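Local coordinates for protein beta-d-glucoside glucohydrolase (Hypocrea jecorina, PDB 3ZZ1) that probably hydrolyses terminal, non-reducing beta-D-glucosyl residues with release of beta-D-glucose, as a secreted family 3 glycoside hydrolase of cellulose breakdown, at residues 306-310 and 311-315; 93-96 and 97-101; 294-298 and 299-303. One frame throughout, in Å; residues are numbered along the deposited sequence.

In the fold
Along the chain the three contacts come in series, none nested in or crossing another. Contact 2 (93-101) is first, two turns inside helix 87-103 of the family 3 N-terminal domain. Contact 3 (294-303) follows some 190 residues later and ends helix 282-298 in a turn. Contact 1 (306-315) comes right after it, closing a glycosylated bend in the loop that runs on to helix 320-329. This loop joins them: Tyr306 packs on Gln301 of contact 3, and Val315 packs on Glu100 of contact 2. Contacts 2 and 3 do not touch; their centres lie about 17 Å apart, on the same side of the chain's centre.

Contact 1 of 3, residues 306-310 and 311-315; sequences YPSFN and ISRNV. With NAG (2-acetamido-2-deoxy-beta-D-glucopyranose), chain B.
Ser308 O takes two N-H groups from the guanidinium of Arg313: NH1 at 2.8 Å, 25° out of the guanidinium plane, and NH2 through a longer, weak bond. NH2 also reaches Ser308 OG at 2.9 Å, and here the hydroxyl lies almost in the plane, so the arginine meets the serine end-on with both terminal nitrogens. NH1 has a further acceptor in Ala103 O at the end of helix 87-103, which ties the loop to that helix. Asn310 CB sits over the centre of one guanidinium face, 3.6 Å from Arg313 CZ. With its CG anti to the backbone N (chi1 -177°), Asn310 turns its amide toward the 311-315 side, where OD1 accepts Ser312 N at 2.8 Å, the donor tilted 26° from the carbonyl plane. The other amide atom, ND2, carries the sugar, bonded to C1 of NAG. One water accepts from both Asn310 ND2 and Arg313 NH2 and donates to NAG O7 at 2.6 Å, linking sugar, asparagine and arginine. On the apolar side, Phe309 CE1 lies 3.7 Å from Ile311 CG2. Asn310, Ile311 and Ser312 form the Asn-X-Ser sequon of an N-glycosylation site, held at the protein surface.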
loop_
_atom_site.group_PDB
_atom_site.type_symbol
_atom_site.label_atom_id
_atom_site.label_comp_id
_atom_site.label_asym_id
_atom_site.label_seq_id
_atom_site.Cartn_x
_atom_site.Cartn_y
_atom_site.Cartn_z
ATOM N N TYR A 306 -29.435 -2.542 -0.026
ATOM C CA TYR A 306 -28.149 -1.933 0.300
ATOM C C TYR A 306 -28.373 -0.884 1.383
ATOM O O TYR A 306 -29.288 -0.070 1.259
ATOM C CB TYR A 306 -27.511 -1.282 -0.934
ATOM C CG TYR A 306 -26.000 -1.175 -0.851
ATOM C CD1 TYR A 306 -25.188 -2.229 -1.269
ATOM C CD2 TYR A 306 -25.385 -0.027 -0.351
ATOM C CE1 TYR A 306 -23.804 -2.146 -1.192
ATOM C CE2 TYR A 306 -23.991 0.067 -0.267
ATOM C CZ TYR A 306 -23.209 -1.000 -0.689
ATOM O OH TYR A 306 -21.836 -0.923 -0.619
ATOM N N PRO A 307 -27.549 -0.902 2.449
ATOM C CA PRO A 307 -27.744 0.044 3.543
ATOM C C PRO A 307 -27.659 1.488 3.067
ATOM O O PRO A 307 -26.949 1.785 2.105
ATOM C CB PRO A 307 -26.588 -0.275 4.495
ATOM C CG PRO A 307 -26.240 -1.693 4.202
ATOM C CD PRO A 307 -26.408 -1.798 2.710
ATOM N N SER A 308 -28.398 2.368 3.730
ATOM C CA SER A 308 -28.376 3.790 3.417
ATOM C C SER A 308 -27.112 4.406 4.008
ATOM O O SER A 308 -26.514 3.844 4.937
ATOM C CB SER A 308 -29.615 4.473 3.990
ATOM O OG SER A 308 -29.620 4.345 5.395
ATOM N N PHE A 309 -26.708 5.551 3.466
ATOM C CA PHE A 309 -25.497 6.224 3.918
ATOM C C PHE A 309 -25.648 6.771 5.334
ATOM O O PHE A 309 -26.555 7.555 5.615
ATOM C CB PHE A 309 -25.090 7.353 2.961
ATOM C CG PHE A 309 -23.948 8.197 3.474
ATOM C CD1 PHE A 309 -22.639 7.724 3.423
ATOM C CD2 PHE A 309 -24.183 9.461 4.021
ATOM C CE1 PHE A 309 -21.575 8.497 3.900
ATOM C CE2 PHE A 309 -23.129 10.236 4.502
ATOM C CZ PHE A 309 -21.819 9.754 4.440
ATOM N N ASN A 310 -24.744 6.352 6.212
ATOM C CA ASN A 310 -24.698 6.856 7.571
ATOM C C ASN A 310 -23.357 6.502 8.202
ATOM O O ASN A 310 -23.077 5.334 8.481
ATOM C CB ASN A 310 -25.876 6.301 8.384
ATOM C CG ASN A 310 -25.937 6.851 9.796
ATOM O OD1 ASN A 310 -24.987 7.465 10.292
ATOM N ND2 ASN A 310 -27.070 6.628 10.454
ATOM N N ILE A 311 -22.525 7.518 8.414
ATOM C CA ILE A 311 -21.190 7.305 8.990
ATOM C C ILE A 311 -21.161 7.489 10.511
ATOM O O ILE A 311 -20.092 7.572 11.114
ATOM C CB ILE A 311 -20.096 8.158 8.283
ATOM C CG1 ILE A 311 -20.561 9.608 8.114
ATOM C CG2 ILE A 311 -19.716 7.526 6.927
ATOM C CD1 ILE A 311 -19.482 10.556 7.651
ATOM N N SER A 312 -22.337 7.534 11.131
ATOM C CA SER A 312 -22.425 7.559 12.593
ATOM C C SER A 312 -22.621 6.152 13.165
ATOM O O SER A 312 -22.449 5.932 14.371
ATOM C CB SER A 312 -23.539 8.498 13.063
ATOM O OG SER A 312 -23.224 9.844 12.751
ATOM N N ARG A 313 -22.974 5.205 12.294
ATOM C CA ARG A 313 -23.194 3.816 12.691
ATOM C C ARG A 313 -21.923 3.171 13.203
ATOM O O ARG A 313 -20.851 3.347 12.612
ATOM C CB ARG A 313 -23.701 2.995 11.507
ATOM C CG ARG A 313 -25.186 3.029 11.299
ATOM C CD ARG A 313 -25.550 2.258 10.049
ATOM N NE ARG A 313 -26.755 2.804 9.431
ATOM C CZ ARG A 313 -26.970 2.852 8.121
ATOM N NH1 ARG A 313 -26.060 2.387 7.273
ATOM N NH2 ARG A 313 -28.098 3.376 7.659
ATOM N N ASN A 314 -22.052 2.420 14.298
ATOM C CA ASN A 314 -20.962 1.601 14.813
ATOM C C ASN A 314 -20.905 0.301 14.027
ATOM O O ASN A 314 -21.705 -0.617 14.249
ATOM C CB ASN A 314 -21.130 1.324 16.310
ATOM C CG ASN A 314 -19.902 0.658 16.934
ATOM O OD1 ASN A 314 -19.109 -0.007 16.254
ATOM N ND2 ASN A 314 -19.748 0.829 18.243
ATOM N N VAL A 315 -19.950 0.238 13.106
ATOM C CA VAL A 315 -19.820 -0.887 12.182
ATOM C C VAL A 315 -18.568 -1.735 12.460
ATOM O O VAL A 315 -18.173 -2.562 11.636
ATOM C CB VAL A 315 -19.820 -0.388 10.714
ATOM C CG1 VAL A 315 -21.129 0.346 10.398
ATOM C CG2 VAL A 315 -18.607 0.527 10.440
HETATM C C1 NAG B . -27.248 7.061 11.811
HETATM C C2 NAG B . -28.700 7.422 12.107
HETATM C C3 NAG B . -28.914 7.651 13.607
HETATM C C4 NAG B . -28.309 6.516 14.437
HETATM C C5 NAG B . -26.859 6.295 14.032
HETATM C C6 NAG B . -26.192 5.167 14.819
HETATM C C7 NAG B . -30.023 8.582 10.397
HETATM C C8 NAG B . -30.230 9.870 9.661
HETATM N N2 NAG B . -29.050 8.583 11.306
HETATM O O3 NAG B . -30.296 7.706 13.873
HETATM O O4 NAG B . -28.373 6.810 15.812
HETATM O O5 NAG B . -26.837 6.000 12.651
HETATM O O6 NAG B . -26.682 3.909 14.401
HETATM O O7 NAG B . -30.733 7.607 10.145
HETATM O O HOH W 1 -29.459 5.394 9.445
#

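Contact 2 of 3, residues 93-96 and 97-101; sequences RGQF and IGEEV
Backbone bonds from residue i+4 to i carry the contact: Ile97 N to Arg93 O at 2.9 Å, Gly98 N to Gly94 O, Glu99 N to Gln95 O at 2.8 Å, and Glu100 N to Phe96 O at 3.1 Å. Side-chain packing follows the same spacing. Ile97 lies alongside Arg93, both pointing the same way, and its CD1 rests over one guanidinium face, displaced toward the rim, 4.0 Å from Arg93 NH1. The arginine can pass beside the isoleucine because its CG is anti to the backbone N (chi1 -175°) and the chain stays extended to NE; NH2 then reaches Thr76 O. These two turns belong to helix 87-103 of the family 3 N-terminal domain, a TIM-barrel-type domain, where Phe96 and Arg93 pack on helix 320-329. Among the charged groups, Glu99 OE1 bonds to NE2 of His319 and Glu100 OE2, also bonded to Thr73 OG1, to ND1 of the same imidazole, a pairing that would hold the ring's rotation and probably favour its protonated form. The other oxygen of the first carboxylate, Glu99 OE2, lies 3.7 Å from Gln95 CG, the two extended side chains running side by side.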
loop_
_atom_site.group_PDB
_atom_site.type_symbol
_atom_site.label_atom_id
_atom_site.label_comp_id
_atom_site.label_asym_id
_atom_site.label_seq_id
_atom_site.Cartn_x
_atom_site.Cartn_y
_atom_site.Cartn_z
ATOM N N ARG A 93 -8.164 -7.953 5.786
ATOM C CA ARG A 93 -8.199 -6.495 5.904
ATOM C C ARG A 93 -9.160 -5.895 4.872
ATOM O O ARG A 93 -9.987 -5.043 5.202
ATOM C CB ARG A 93 -6.789 -5.914 5.749
ATOM C CG ARG A 93 -6.671 -4.406 5.976
ATOM C CD ARG A 93 -5.202 -3.960 5.911
ATOM N NE ARG A 93 -5.022 -2.506 5.786
ATOM C CZ ARG A 93 -5.142 -1.819 4.648
ATOM N NH1 ARG A 93 -5.472 -2.437 3.518
ATOM N NH2 ARG A 93 -4.953 -0.507 4.638
ATOM N N GLY A 94 -9.056 -6.360 3.632
ATOM C CA GLY A 94 -9.962 -5.938 2.561
ATOM C C GLY A 94 -11.414 -6.285 2.846
ATOM O O GLY A 94 -12.298 -5.441 2.688
ATOM N N GLN A 95 -11.656 -7.525 3.273
ATOM C CA GLN A 95 -13.001 -7.989 3.625
ATOM C C GLN A 95 -13.622 -7.153 4.744
ATOM O O GLN A 95 -14.786 -6.746 4.662
ATOM C CB GLN A 95 -12.979 -9.471 4.031
ATOM C CG GLN A 95 -14.361 -10.036 4.419
ATOM C CD GLN A 95 -14.286 -11.404 5.085
ATOM O OE1 GLN A 95 -14.806 -11.600 6.187
ATOM N NE2 GLN A 95 -13.633 -12.351 4.422
ATOM N N PHE A 96 -12.829 -6.901 5.778
ATOM C CA PHE A 96 -13.288 -6.163 6.948
ATOM C C PHE A 96 -13.578 -4.702 6.587
ATOM O O PHE A 96 -14.594 -4.151 7.011
ATOM C CB PHE A 96 -12.264 -6.282 8.085
ATOM C CG PHE A 96 -12.284 -7.615 8.807
ATOM C CD1 PHE A 96 -13.009 -8.702 8.314
ATOM C CD2 PHE A 96 -11.557 -7.784 9.979
ATOM C CE1 PHE A 96 -13.021 -9.929 8.986
ATOM C CE2 PHE A 96 -11.560 -9.008 10.664
ATOM C CZ PHE A 96 -12.298 -10.080 10.168
ATOM N N ILE A 97 -12.699 -4.094 5.789
ATOM C CA ILE A 97 -12.936 -2.752 5.235
ATOM C C ILE A 97 -14.224 -2.740 4.409
ATOM O O ILE A 97 -15.059 -1.852 4.568
ATOM C CB ILE A 97 -11.733 -2.238 4.385
ATOM C CG1 ILE A 97 -10.580 -1.815 5.302
ATOM C CG2 ILE A 97 -12.143 -1.060 3.492
ATOM C CD1 ILE A 97 -9.248 -1.633 4.609
ATOM N N GLY A 98 -14.375 -3.740 3.542
ATOM C CA GLY A 98 -15.585 -3.901 2.736
ATOM C C GLY A 98 -16.842 -3.944 3.585
ATOM O O GLY A 98 -17.820 -3.246 3.295
ATOM N N GLU A 99 -16.808 -4.758 4.641
ATOM C CA GLU A 99 -17.943 -4.901 5.563
ATOM C C GLU A 99 -18.372 -3.571 6.179
ATOM O O GLU A 99 -19.567 -3.261 6.227
ATOM C CB GLU A 99 -17.629 -5.918 6.664
ATOM C CG GLU A 99 -17.771 -7.363 6.210
ATOM C CD GLU A 99 -17.312 -8.372 7.250
ATOM O OE1 GLU A 99 -17.225 -8.019 8.445
ATOM O OE2 GLU A 99 -17.043 -9.530 6.870
ATOM N N GLU A 100 -17.391 -2.789 6.627
ATOM C CA GLU A 100 -17.653 -1.497 7.267
ATOM C C GLU A 100 -18.164 -0.457 6.278
ATOM O O GLU A 100 -19.048 0.333 6.608
ATOM C CB GLU A 100 -16.405 -0.986 7.994
ATOM C CG GLU A 100 -15.916 -1.955 9.059
ATOM C CD GLU A 100 -15.152 -1.301 10.194
ATOM O OE1 GLU A 100 -14.907 -0.082 10.139
ATOM O OE2 GLU A 100 -14.797 -2.026 11.154
ATOM N N VAL A 101 -17.610 -0.472 5.067
ATOM C CA VAL A 101 -18.023 0.444 4.003
ATOM C C VAL A 101 -19.489 0.224 3.613
ATOM O O VAL A 101 -20.266 1.184 3.570
ATOM C CB VAL A 101 -17.090 0.345 2.768
ATOM C CG1 VAL A 101 -17.593 1.213 1.632
ATOM C CG2 VAL A 101 -15.665 0.751 3.147
#

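Contact 3 of 3, residues 294-298 and 299-303; sequences AAWYL and TGQDQ
Asp302 lies against two aromatic rings, the tightly packed part of the contact. Its CB sits over the six-membered ring of Trp296, 3.8 Å from the centroid and 14° off the normal, a CH-pi contact. Asp302 CG meets Tyr297 CD1 at 3.3 Å, with ring and carboxylate planes 61° apart. Trp296 CG is anti to the backbone N (chi1 -174°), which carries the indole forward over the turn that follows the helix, where one face also meets Asp302 CA and Gln301 C. Tyr54 meets the indole edge-to-face. Replacing Trp296 by an alanine would probably leave Asp302 CB and Tyr54 without the indole and open a gap against the turn. The helix itself closes in a Schellman motif: Gln301 N bonds to Trp296 O at 3.0 Å, Gly300 N to Tyr297 O at 3.1 Å. Ala295 O accepts both Thr299 N and Thr299 OG1, the hydroxyl at 2.8 Å on a lone pair. The looser side is bridged by water: one joins Trp296 NE1 to Gln301 O, another donates to Tyr297 O and Asp302 OD1. The carbonyls of Ala295, Trp296 and Tyr297 thus find donors in backbone N-H groups, a hydroxyl and a water, while Asp302 offers carbon to the indole and charge to water and Gln303 NE2.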
loop_
_atom_site.group_PDB
_atom_site.type_symbol
_atom_site.label_atom_id
_atom_site.label_comp_id
_atom_site.label_asym_id
_atom_site.label_seq_id
_atom_site.Cartn_x
_atom_site.Cartn_y
_atom_site.Cartn_z
ATOM N N ALA A 294 -21.773 -1.117 -15.043
ATOM C CA ALA A 294 -21.247 -2.481 -14.974
ATOM C C ALA A 294 -20.598 -2.769 -13.626
ATOM O O ALA A 294 -20.724 -3.871 -13.109
ATOM C CB ALA A 294 -20.263 -2.740 -16.094
ATOM N N ALA A 295 -19.906 -1.776 -13.072
ATOM C CA ALA A 295 -19.246 -1.904 -11.773
ATOM C C ALA A 295 -20.273 -2.065 -10.660
ATOM O O ALA A 295 -20.053 -2.800 -9.692
ATOM C CB ALA A 295 -18.361 -0.690 -11.508
ATOM N N TRP A 296 -21.395 -1.372 -10.824
ATOM C CA TRP A 296 -22.526 -1.422 -9.909
ATOM C C TRP A 296 -23.184 -2.803 -9.952
ATOM O O TRP A 296 -23.477 -3.398 -8.902
ATOM C CB TRP A 296 -23.502 -0.312 -10.308
ATOM C CG TRP A 296 -24.699 -0.086 -9.418
ATOM C CD1 TRP A 296 -24.693 0.271 -8.100
ATOM C CD2 TRP A 296 -26.077 -0.129 -9.816
ATOM N NE1 TRP A 296 -25.980 0.419 -7.645
ATOM C CE2 TRP A 296 -26.849 0.185 -8.679
ATOM C CE3 TRP A 296 -26.733 -0.409 -11.024
ATOM C CZ2 TRP A 296 -28.252 0.222 -8.711
ATOM C CZ3 TRP A 296 -28.131 -0.375 -11.056
ATOM C CH2 TRP A 296 -28.870 -0.064 -9.904
ATOM N N TYR A 297 -23.394 -3.324 -11.162
ATOM C CA TYR A 297 -23.983 -4.650 -11.342
ATOM C C TYR A 297 -23.037 -5.767 -10.917
ATOM O O TYR A 297 -23.480 -6.778 -10.366
ATOM C CB TYR A 297 -24.422 -4.866 -12.790
ATOM C CG TYR A 297 -25.707 -4.159 -13.154
ATOM C CD1 TYR A 297 -26.911 -4.503 -12.546
ATOM C CD2 TYR A 297 -25.726 -3.158 -14.124
ATOM C CE1 TYR A 297 -28.106 -3.857 -12.883
ATOM C CE2 TYR A 297 -26.911 -2.505 -14.465
ATOM C CZ TYR A 297 -28.094 -2.860 -13.840
ATOM O OH TYR A 297 -29.270 -2.221 -14.180
ATOM N N LEU A 298 -21.744 -5.571 -11.179
ATOM C CA LEU A 298 -20.689 -6.528 -10.828
ATOM C C LEU A 298 -20.637 -6.803 -9.330
ATOM O O LEU A 298 -20.436 -7.941 -8.912
ATOM C CB LEU A 298 -19.317 -6.021 -11.308
ATOM C CG LEU A 298 -18.060 -6.849 -10.985
ATOM C CD1 LEU A 298 -17.899 -8.023 -11.922
ATOM C CD2 LEU A 298 -16.814 -5.976 -11.025
ATOM N N THR A 299 -20.813 -5.751 -8.536
ATOM C CA THR A 299 -20.736 -5.834 -7.080
ATOM C C THR A 299 -22.093 -6.123 -6.448
ATOM O O THR A 299 -22.208 -6.174 -5.223
ATOM C CB THR A 299 -20.176 -4.536 -6.468
ATOM O OG1 THR A 299 -20.825 -3.408 -7.068
ATOM C CG2 THR A 299 -18.673 -4.434 -6.699
ATOM N N GLY A 300 -23.115 -6.298 -7.285
ATOM C CA GLY A 300 -24.454 -6.654 -6.826
ATOM C C GLY A 300 -25.188 -5.539 -6.108
ATOM O O GLY A 300 -26.126 -5.788 -5.356
ATOM N N GLN A 301 -24.769 -4.300 -6.345
ATOM C CA GLN A 301 -25.349 -3.152 -5.647
ATOM C C GLN A 301 -26.715 -2.765 -6.225
ATOM O O GLN A 301 -27.413 -1.922 -5.664
ATOM C CB GLN A 301 -24.377 -1.967 -5.653
ATOM C CG GLN A 301 -23.032 -2.273 -4.990
ATOM C CD GLN A 301 -22.064 -1.095 -4.986
ATOM O OE1 GLN A 301 -21.168 -1.026 -4.140
ATOM N NE2 GLN A 301 -22.235 -0.170 -5.927
ATOM N N ASP A 302 -27.090 -3.401 -7.337
ATOM C CA ASP A 302 -28.403 -3.203 -7.952
ATOM C C ASP A 302 -29.516 -3.891 -7.167
ATOM O O ASP A 302 -30.681 -3.495 -7.259
ATOM C CB ASP A 302 -28.409 -3.701 -9.401
ATOM C CG ASP A 302 -28.103 -5.187 -9.517
ATOM O OD1 ASP A 302 -26.981 -5.612 -9.158
ATOM O OD2 ASP A 302 -28.987 -5.929 -9.990
ATOM N N GLN A 303 -29.149 -4.921 -6.409
ATOM C CA GLN A 303 -30.112 -5.682 -5.619
ATOM C C GLN A 303 -30.651 -4.830 -4.478
ATOM O O GLN A 303 -29.920 -4.030 -3.887
ATOM C CB GLN A 303 -29.489 -6.970 -5.069
ATOM C CG GLN A 303 -28.926 -7.898 -6.129
ATOM C CD GLN A 303 -30.000 -8.513 -7.004
ATOM O OE1 GLN A 303 -30.671 -9.470 -6.606
ATOM N NE2 GLN A 303 -30.165 -7.972 -8.204
HETATM O O HOH W 2 -27.350 0.621 -4.722
HETATM O O HOH W 3 -25.950 -7.702 -10.146
#